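Local coordinates for protein multicopper oxidase (Arthrobacter sp. FB24, PDB 3GDC) that probably oxidises phenol-like substrates at copper centres and reduces dioxygen to water, as laccases of the multicopper oxidase family do, at residues I218-I223 with F268-T273; N226-Y231 with D244-V249. One frame throughout, in Å; residues are numbered along the deposited sequence.

Strand 218-223 comes first along the chain. Residues 226-231 follow after two residues and include most of strand 228-232. The chain then turns through strand 241-243 and returns as 244-249, which closes the short loop of interaction 2. Interaction 1 closes later, when 268-273 comes back to 218-223. Interaction 2 therefore lies wholly within the longer loop, and the two do not cross. Interaction 1 joins neighbouring strands of one sheet near the copper ions. Interaction 2 packs that sheet against the six-stranded sheet holding 228-232. Strands 218-223 and 245-249 are also paired. Both contacts touch the second subunit.

Interaction 1: residues I218-I223 with F268-T273; sequences INSFHI and FHAHKT. With CU (copper (II) ion), chain G; CU (copper (II) ion), chain J.
His222 O is gripped twice. His269 N donates to it at 3.0 Å, and Phe268 CA makes a CA-H...O contact with it at 3.2 Å. His222 N donates back to His269 O at 2.8 Å, so the strands pair antiparallel here. One step on, Ile223 and Phe268 form a non-hydrogen-bonded pair, where Ile223 CD1 meets Phe268 CB. Two His-X-His motifs of the multicopper oxidase family, His222 to His224 and His269 to His271, start at the ends of these strands. Their imidazoles bind copper at the boundary with a second subunit, as in trimeric two-domain laccases. His269 NE2 binds one copper ion at 1.9 Å, together with His224 and with His134 of the second subunit. Its ND1 donates to Ala270 O at 2.6 Å, nearly straight and near the ring plane, which helps fix the ring's rotation. His271 NE2 binds another copper ion at 2.1 Å, with His93 and His132 of that subunit. The three imidazoles form an aromatic cluster, with His222 meeting both of the others. The edge of His271 points at its face, CD2 lying 3.9 Å from His222 CG. The edge of His222 points in turn at the face of His269, with an offset and planes at 77°. His222 ND1 is held by a hydrogen bond to Asp244 O, and NE2 binds a further copper ion with His91 of the second subunit. Past the strand, Ser220 OG accepts a bent hydrogen bond from His271 N at 2.8 Å, with 132° at the hydrogen.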
loop_
_atom_site.group_PDB
_atom_site.type_symbol
_atom_site.label_atom_id
_atom_site.label_comp_id
_atom_site.label_asym_id
_atom_site.label_seq_id
_atom_site.Cartn_x
_atom_site.Cartn_y
_atom_site.Cartn_z
ATOM N N ILE A 218 -4.083 -2.369 -6.493
ATOM C CA ILE A 218 -3.859 -2.982 -5.183
ATOM C C ILE A 218 -4.943 -3.997 -4.833
ATOM O O ILE A 218 -6.112 -3.847 -5.215
ATOM C CB ILE A 218 -3.665 -1.911 -4.058
ATOM C CG1 ILE A 218 -3.072 -2.530 -2.781
ATOM C CG2 ILE A 218 -4.974 -1.168 -3.765
ATOM C CD1 ILE A 218 -2.244 -1.563 -1.932
ATOM N N ASN A 219 -4.529 -5.043 -4.130
ATOM C CA ASN A 219 -5.456 -6.050 -3.635
ATOM C C ASN A 219 -5.335 -6.080 -2.122
ATOM O O ASN A 219 -4.385 -5.532 -1.561
ATOM C CB ASN A 219 -5.158 -7.424 -4.251
ATOM C CG ASN A 219 -6.407 -8.290 -4.396
ATOM O OD1 ASN A 219 -7.402 -8.112 -3.673
ATOM N ND2 ASN A 219 -6.360 -9.235 -5.340
ATOM N N SER A 220 -6.315 -6.672 -1.444
ATOM C CA SER A 220 -6.209 -6.835 -0.005
ATOM C C SER A 220 -6.797 -8.165 0.442
ATOM O O SER A 220 -7.349 -8.925 -0.368
ATOM C CB SER A 220 -6.844 -5.652 0.742
ATOM O OG SER A 220 -8.236 -5.583 0.505
ATOM N N PHE A 221 -6.641 -8.443 1.731
ATOM C CA PHE A 221 -7.025 -9.715 2.338
ATOM C C PHE A 221 -7.453 -9.442 3.757
ATOM O O PHE A 221 -6.684 -8.872 4.536
ATOM C CB PHE A 221 -5.826 -10.680 2.352
ATOM C CG PHE A 221 -6.106 -12.011 3.001
ATOM C CD1 PHE A 221 -6.340 -13.144 2.226
ATOM C CD2 PHE A 221 -6.100 -12.140 4.394
ATOM C CE1 PHE A 221 -6.590 -14.390 2.828
ATOM C CE2 PHE A 221 -6.361 -13.377 5.000
ATOM C CZ PHE A 221 -6.600 -14.497 4.217
ATOM N N HIS A 222 -8.657 -9.883 4.109
ATOM C CA HIS A 222 -9.159 -9.726 5.471
ATOM C C HIS A 222 -9.820 -11.012 5.919
ATOM O O HIS A 222 -10.518 -11.641 5.138
ATOM C CB HIS A 222 -10.178 -8.574 5.542
ATOM C CG HIS A 222 -10.900 -8.488 6.854
ATOM N ND1 HIS A 222 -10.247 -8.292 8.052
ATOM C CD2 HIS A 222 -12.217 -8.582 7.158
ATOM C CE1 HIS A 222 -11.126 -8.269 9.038
ATOM N NE2 HIS A 222 -12.329 -8.440 8.522
ATOM N N ILE A 223 -9.600 -11.391 7.177
ATOM C CA ILE A 223 -10.255 -12.552 7.773
ATOM C C ILE A 223 -11.138 -12.111 8.955
ATOM O O ILE A 223 -10.680 -11.387 9.840
ATOM C CB ILE A 223 -9.217 -13.618 8.222
ATOM C CG1 ILE A 223 -9.882 -14.773 8.960
ATOM C CG2 ILE A 223 -8.115 -12.993 9.095
ATOM C CD1 ILE A 223 -10.621 -15.698 8.080
ATOM N N PHE A 268 -13.551 -14.770 4.712
ATOM C CA PHE A 268 -12.328 -14.084 4.304
ATOM C C PHE A 268 -12.536 -13.534 2.902
ATOM O O PHE A 268 -13.206 -14.164 2.067
ATOM C CB PHE A 268 -11.074 -14.967 4.439
ATOM C CG PHE A 268 -10.969 -16.070 3.425
ATOM C CD1 PHE A 268 -10.054 -15.978 2.368
ATOM C CD2 PHE A 268 -11.749 -17.216 3.541
ATOM C CE1 PHE A 268 -9.959 -17.010 1.416
ATOM C CE2 PHE A 268 -11.655 -18.242 2.612
ATOM C CZ PHE A 268 -10.751 -18.141 1.544
ATOM N N HIS A 269 -12.007 -12.336 2.655
ATOM C CA HIS A 269 -12.249 -11.662 1.380
ATOM C C HIS A 269 -11.355 -10.446 1.223
ATOM O O HIS A 269 -10.716 -10.004 2.181
ATOM C CB HIS A 269 -13.721 -11.221 1.281
ATOM C CG HIS A 269 -14.167 -10.365 2.423
ATOM N ND1 HIS A 269 -14.036 -8.994 2.425
ATOM C CD2 HIS A 269 -14.740 -10.691 3.607
ATOM C CE1 HIS A 269 -14.514 -8.512 3.559
ATOM N NE2 HIS A 269 -14.939 -9.524 4.295
ATOM N N ALA A 270 -11.320 -9.888 0.021
ATOM C CA ALA A 270 -10.691 -8.586 -0.172
ATOM C C ALA A 270 -11.457 -7.554 0.651
ATOM O O ALA A 270 -12.687 -7.590 0.694
ATOM C CB ALA A 270 -10.731 -8.199 -1.632
ATOM N N HIS A 271 -10.747 -6.646 1.309
ATOM C CA HIS A 271 -11.432 -5.542 1.974
ATOM C C HIS A 271 -11.703 -4.397 0.985
ATOM O O HIS A 271 -12.114 -3.303 1.370
ATOM C CB HIS A 271 -10.699 -5.072 3.235
ATOM C CG HIS A 271 -11.622 -4.538 4.288
ATOM N ND1 HIS A 271 -12.450 -3.459 4.063
ATOM C CD2 HIS A 271 -11.873 -4.947 5.555
ATOM C CE1 HIS A 271 -13.164 -3.219 5.149
ATOM N NE2 HIS A 271 -12.832 -4.107 6.070
ATOM N N LYS A 272 -11.453 -4.671 -0.293
ATOM C CA LYS A 272 -11.943 -3.842 -1.384
ATOM C C LYS A 272 -13.260 -4.471 -1.831
ATOM O O LYS A 272 -13.276 -5.504 -2.505
ATOM C CB LYS A 272 -10.929 -3.794 -2.533
ATOM C CG LYS A 272 -11.358 -2.885 -3.686
ATOM C CD LYS A 272 -10.727 -1.524 -3.554
ATOM C CE LYS A 272 -11.634 -0.425 -4.088
ATOM N NZ LYS A 272 -12.248 -0.715 -5.407
ATOM N N THR A 273 -14.363 -3.839 -1.442
ATOM C CA THR A 273 -15.708 -4.413 -1.568
ATOM C C THR A 273 -16.103 -4.812 -2.999
ATOM O O THR A 273 -16.725 -5.849 -3.198
ATOM C CB THR A 273 -16.781 -3.486 -0.924
ATOM O OG1 THR A 273 -17.053 -2.375 -1.788
ATOM C CG2 THR A 273 -16.286 -2.975 0.415
HETATM CU CU CU G . -16.265 -9.197 5.639
HETATM CU CU CU J . -13.995 -4.551 7.813
#

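Interaction 2: residues N226-Y231 with D244-V249; sequences NFFHYY and DTISQV
The side chains of Tyr230 and Ile246 cross at about a right angle. Ile246 CG2 sits 4.0 Å above one face of the Tyr230 ring, offset toward the rim. Ile246 CD1 reaches the same ring at CE1, also at 4.0 Å. CG of Tyr230 is anti to the backbone N (chi1 -177°). The hydroxyl end of the ring lies by Gln248. There Gln248 NE2 donates to Tyr230 OH at 3.0 Å, close to the amide plane and fairly straight. The same NE2 also hydrogen-bonds to Leu209 O. An alanine at Tyr230 would probably open a gap beside Ile246 and leave Gln248 NE2 without one of its acceptors. Phe228 meets Ile246 differently: its ring edge faces CG2, which lies in the ring plane, 3.6 Å from CE1. The two strands belong to opposite sheets of a cupredoxin-type beta sandwich. Their axes run 21° from parallel. At 9.3 Å apart they are joined by side chains, not backbone bonds. At the copper end Phe227 and Asp244 lie side by side, pointing the same way. Asp244 CB stands 4.1 Å from the centroid of the Phe227 ring, almost on its normal, in a CH-pi contact. Ring and carboxylate planes are 40° apart. A water donates to Asp244 OD2 at 2.8 Å and more loosely to Asn226 O. Asp244 OD1 accepts from Thr245 OG1 and makes a salt bridge to Arg253 of the second subunit.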
loop_
_atom_site.group_PDB
_atom_site.type_symbol
_atom_site.label_atom_id
_atom_site.label_comp_id
_atom_site.label_asym_id
_atom_site.label_seq_id
_atom_site.Cartn_x
_atom_site.Cartn_y
_atom_site.Cartn_z
ATOM N N ASN A 226 -10.511 -12.922 13.378
ATOM C CA ASN A 226 -9.189 -13.505 13.546
ATOM C C ASN A 226 -8.082 -12.511 13.221
ATOM O O ASN A 226 -8.314 -11.524 12.522
ATOM C CB ASN A 226 -9.072 -14.760 12.677
ATOM C CG ASN A 226 -9.847 -15.932 13.255
ATOM O OD1 ASN A 226 -9.337 -16.671 14.090
ATOM N ND2 ASN A 226 -11.093 -16.090 12.825
ATOM N N PHE A 227 -6.890 -12.772 13.750
ATOM C CA PHE A 227 -5.719 -11.950 13.513
ATOM C C PHE A 227 -4.577 -12.876 13.119
ATOM O O PHE A 227 -4.557 -14.044 13.521
ATOM C CB PHE A 227 -5.351 -11.159 14.768
ATOM C CG PHE A 227 -6.108 -9.876 14.904
ATOM C CD1 PHE A 227 -7.466 -9.891 15.204
ATOM C CD2 PHE A 227 -5.473 -8.652 14.706
ATOM C CE1 PHE A 227 -8.178 -8.704 15.308
ATOM C CE2 PHE A 227 -6.184 -7.460 14.813
ATOM C CZ PHE A 227 -7.533 -7.498 15.111
ATOM N N PHE A 228 -3.669 -12.371 12.299
ATOM C CA PHE A 228 -2.535 -13.176 11.841
ATOM C C PHE A 228 -1.245 -12.384 11.943
ATOM O O PHE A 228 -1.268 -11.152 11.908
ATOM C CB PHE A 228 -2.753 -13.666 10.398
ATOM C CG PHE A 228 -3.147 -12.581 9.431
ATOM C CD1 PHE A 228 -2.178 -11.799 8.807
ATOM C CD2 PHE A 228 -4.497 -12.361 9.120
ATOM C CE1 PHE A 228 -2.528 -10.789 7.912
ATOM C CE2 PHE A 228 -4.853 -11.363 8.219
ATOM C CZ PHE A 228 -3.861 -10.579 7.611
ATOM N N HIS A 229 -0.121 -13.094 12.076
ATOM C CA HIS A 229 1.180 -12.478 11.901
ATOM C C HIS A 229 1.512 -12.495 10.428
ATOM O O HIS A 229 1.260 -13.490 9.748
ATOM C CB HIS A 229 2.260 -13.209 12.704
ATOM C CG HIS A 229 2.235 -12.879 14.164
ATOM N ND1 HIS A 229 1.616 -13.678 15.100
ATOM C CD2 HIS A 229 2.715 -11.810 14.838
ATOM C CE1 HIS A 229 1.736 -13.126 16.295
ATOM N NE2 HIS A 229 2.399 -11.990 16.164
ATOM N N TYR A 230 2.035 -11.386 9.924
ATOM C CA TYR A 230 2.341 -11.289 8.508
ATOM C C TYR A 230 3.841 -11.123 8.260
ATOM O O TYR A 230 4.500 -10.305 8.911
ATOM C CB TYR A 230 1.559 -10.144 7.856
ATOM C CG TYR A 230 1.772 -10.041 6.373
ATOM C CD1 TYR A 230 1.310 -11.038 5.508
ATOM C CD2 TYR A 230 2.426 -8.947 5.824
ATOM C CE1 TYR A 230 1.505 -10.941 4.134
ATOM C CE2 TYR A 230 2.618 -8.842 4.452
ATOM C CZ TYR A 230 2.159 -9.834 3.618
ATOM O OH TYR A 230 2.362 -9.735 2.264
ATOM N N TYR A 231 4.356 -11.906 7.319
ATOM C CA TYR A 231 5.767 -11.893 6.958
ATOM C C TYR A 231 5.894 -11.534 5.488
ATOM O O TYR A 231 5.726 -12.410 4.640
ATOM C CB TYR A 231 6.400 -13.276 7.162
ATOM C CG TYR A 231 6.294 -13.854 8.546
ATOM C CD1 TYR A 231 7.409 -13.901 9.378
ATOM C CD2 TYR A 231 5.099 -14.397 9.010
ATOM C CE1 TYR A 231 7.326 -14.441 10.639
ATOM C CE2 TYR A 231 5.003 -14.954 10.287
ATOM C CZ TYR A 231 6.121 -14.967 11.089
ATOM O OH TYR A 231 6.055 -15.512 12.341
ATOM N N ASP A 244 -5.547 -8.035 10.976
ATOM C CA ASP A 244 -6.590 -8.822 10.317
ATOM C C ASP A 244 -6.798 -8.450 8.853
ATOM O O ASP A 244 -7.598 -9.079 8.176
ATOM C CB ASP A 244 -7.917 -8.736 11.084
ATOM C CG ASP A 244 -8.414 -7.294 11.248
ATOM O OD1 ASP A 244 -8.016 -6.427 10.449
ATOM O OD2 ASP A 244 -9.198 -7.043 12.176
ATOM N N THR A 245 -6.088 -7.422 8.387
ATOM C CA THR A 245 -6.212 -6.923 7.018
ATOM C C THR A 245 -4.830 -6.545 6.489
ATOM O O THR A 245 -4.094 -5.825 7.156
ATOM C CB THR A 245 -7.115 -5.665 6.952
ATOM O OG1 THR A 245 -8.398 -5.965 7.510
ATOM C CG2 THR A 245 -7.303 -5.194 5.512
ATOM N N ILE A 246 -4.483 -7.035 5.300
ATOM C CA ILE A 246 -3.231 -6.627 4.661
ATOM C C ILE A 246 -3.432 -6.296 3.196
ATOM O O ILE A 246 -4.372 -6.793 2.566
ATOM C CB ILE A 246 -2.093 -7.688 4.815
ATOM C CG1 ILE A 246 -2.521 -9.069 4.319
ATOM C CG2 ILE A 246 -1.577 -7.736 6.224
ATOM C CD1 ILE A 246 -1.950 -9.378 2.960
ATOM N N SER A 247 -2.537 -5.481 2.645
ATOM C CA SER A 247 -2.623 -5.101 1.235
ATOM C C SER A 247 -1.373 -5.531 0.467
ATOM O O SER A 247 -0.281 -5.652 1.051
ATOM C CB SER A 247 -2.831 -3.591 1.098
ATOM O OG SER A 247 -1.699 -2.883 1.585
ATOM N N GLN A 248 -1.553 -5.761 -0.831
ATOM C CA GLN A 248 -0.474 -6.147 -1.736
ATOM C C GLN A 248 -0.722 -5.543 -3.108
ATOM O O GLN A 248 -1.809 -5.686 -3.658
ATOM C CB GLN A 248 -0.441 -7.674 -1.871
ATOM C CG GLN A 248 -0.123 -8.436 -0.578
ATOM C CD GLN A 248 -0.149 -9.951 -0.776
ATOM O OE1 GLN A 248 -0.681 -10.441 -1.767
ATOM N NE2 GLN A 248 0.429 -10.690 0.169
ATOM N N VAL A 249 0.280 -4.890 -3.689
ATOM C CA VAL A 249 0.195 -4.536 -5.101
ATOM C C VAL A 249 0.594 -5.781 -5.898
ATOM O O VAL A 249 1.020 -6.780 -5.317
ATOM C CB VAL A 249 1.125 -3.357 -5.462
ATOM C CG1 VAL A 249 0.786 -2.125 -4.612
ATOM C CG2 VAL A 249 2.630 -3.764 -5.305
HETATM O O HOH W 1 -10.614 -9.266 12.967
#